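Local coordinates for periplasmic protein-probably involved in high-affinity Fe2+ transport (Escherichia coli F11, PDB 5I0Y) that binds copper at a periplasmic site required for iron transport and probably takes part in high-affinity uptake of ferrous iron, at the interface of chains A and B. Residues are numbered along the deposited sequence; one frame, centred on the assembly and turned at random. Chains: chain A/B, Periplasmic protein-probably involved in high-affinity Fe2+ transport.

The interface of chains A and B. Residues chain A 57-59, 124, 137; chain B 91, 95-96.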
loop_
_atom_site.group_PDB
_atom_site.type_symbol
_atom_site.label_atom_id
_atom_site.label_comp_id
_atom_site.label_asym_id
_atom_site.label_seq_id
_atom_site.Cartn_x
_atom_site.Cartn_y
_atom_site.Cartn_z
ATOM N N ASN A 57 10.810 4.286 8.296
ATOM C CA ASN A 57 9.929 4.801 7.251
ATOM C C ASN A 57 8.442 4.653 7.563
ATOM O O ASN A 57 7.609 4.805 6.675
ATOM C CB ASN A 57 10.249 4.171 5.889
ATOM C CG ASN A 57 11.689 4.400 5.454
ATOM O OD1 ASN A 57 12.435 3.450 5.253
ATOM N ND2 ASN A 57 12.077 5.664 5.290
ATOM N N GLY A 58 8.115 4.356 8.817
ATOM C CA GLY A 58 6.729 4.412 9.276
ATOM C C GLY A 58 6.083 3.059 9.380
ATOM O O GLY A 58 4.902 2.964 9.727
ATOM N N PHE A 59 6.832 1.999 9.083
ATOM C CA PHE A 59 6.279 0.637 9.116
ATOM C C PHE A 59 6.672 -0.138 10.372
ATOM O O PHE A 59 7.845 -0.162 10.749
ATOM C CB PHE A 59 6.665 -0.123 7.827
ATOM C CG PHE A 59 6.171 0.554 6.580
ATOM C CD1 PHE A 59 4.835 0.467 6.198
ATOM C CD2 PHE A 59 7.027 1.339 5.807
ATOM C CE1 PHE A 59 4.379 1.136 5.059
ATOM C CE2 PHE A 59 6.577 1.991 4.668
ATOM C CZ PHE A 59 5.248 1.902 4.298
ATOM N N MET A 124 3.402 6.535 -3.423
ATOM C CA MET A 124 3.146 6.685 -1.993
ATOM C C MET A 124 4.018 7.816 -1.474
ATOM O O MET A 124 5.222 7.831 -1.720
ATOM C CB MET A 124 3.422 5.390 -1.237
ATOM C CG MET A 124 3.481 5.602 0.278
ATOM S SD MET A 124 3.573 4.082 1.252
ATOM C CE MET A 124 1.834 3.734 1.526
ATOM N N TRP A 137 13.578 7.825 2.192
ATOM C CA TRP A 137 13.665 6.503 1.584
ATOM C C TRP A 137 15.101 6.119 1.380
ATOM O O TRP A 137 15.957 6.971 1.083
ATOM C CB TRP A 137 12.917 6.448 0.258
ATOM C CG TRP A 137 11.433 6.619 0.408
ATOM C CD1 TRP A 137 10.649 7.628 -0.117
ATOM C CD2 TRP A 137 10.520 5.765 1.166
ATOM N NE1 TRP A 137 9.333 7.456 0.234
ATOM C CE2 TRP A 137 9.192 6.367 1.016
ATOM C CE3 TRP A 137 10.656 4.602 1.910
ATOM C CZ2 TRP A 137 8.059 5.798 1.593
ATOM C CZ3 TRP A 137 9.503 4.048 2.502
ATOM C CH2 TRP A 137 8.246 4.640 2.342
ATOM N N VAL B 91 2.544 7.697 3.892
ATOM C CA VAL B 91 3.025 7.097 5.124
ATOM C C VAL B 91 3.535 8.179 6.079
ATOM O O VAL B 91 4.267 9.090 5.668
ATOM C CB VAL B 91 4.039 5.953 4.875
ATOM C CG1 VAL B 91 5.316 6.459 4.221
ATOM C CG2 VAL B 91 4.303 5.174 6.164
ATOM N N GLY B 95 2.173 5.105 10.494
ATOM C CA GLY B 95 1.896 4.094 9.487
ATOM C C GLY B 95 1.230 4.660 8.250
ATOM O O GLY B 95 1.062 5.876 8.088
ATOM N N PRO B 96 0.859 3.771 7.326
ATOM C CA PRO B 96 0.290 4.256 6.059
ATOM C C PRO B 96 -1.162 4.690 6.193
ATOM O O PRO B 96 -1.878 4.210 7.072
ATOM C CB PRO B 96 0.381 3.014 5.158
ATOM C CG PRO B 96 0.343 1.863 6.102
ATOM C CD PRO B 96 1.095 2.317 7.332
#
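B:Val91 pushes into a pocket of loop residues from chain A, a largely apolar knob-in-socket patch of the two-fold interface that holds together the two copies of the deposited, and possibly biological, dimer; its twin, with the chains exchanged, lies elsewhere. The valine, on strand 88-92, loses 56 Å² to the partner, far more than any neighbour. Its methyls divide the work. CG1 sits between the backbone N and the carbonyl carbon (chi1 65°), which leaves CG2 anti to the backbone N. CG2 lies over one face of the A:Phe59 ring, displaced toward the rim, with ring atom CZ 3.9 Å from it. CG1 points to the benzo part of A:Trp137, 3.9 Å from CZ2 and tilted out of the ring plane, with CH2 about as near. The two aromatic rings meet edge to edge inside chain A, A:Trp137 CH2 lying in the plane of the phenyl ring beside CE2, and so form a continuous apolar wall. The thioether of A:Met124 closes another side: SD stands 4.1 Å from B:Val91 CB, and the bend at chi3 (-90°) turns the terminal methyl CE toward B:Pro96 CB, 4.0 Å away. The proline's CD reaches the A:Phe59 rim at CE1, which extends the apolar contact past the valine. Backbone also takes part: the carbonyl O of A:Asn57 comes to 3.4 Å from B:Val91 CG2, and nearby the A:Gly58 carbonyl O approaches B:Gly95 CA at 3.2 Å, where neither residue has a side chain to hold the main chains apart. B:Val91 follows the copper ligand B:Met90 and B:Pro96 precedes the ligand B:His97, so this packing probably steadies the segments that bring ligands to the metal, and perhaps the dimer too.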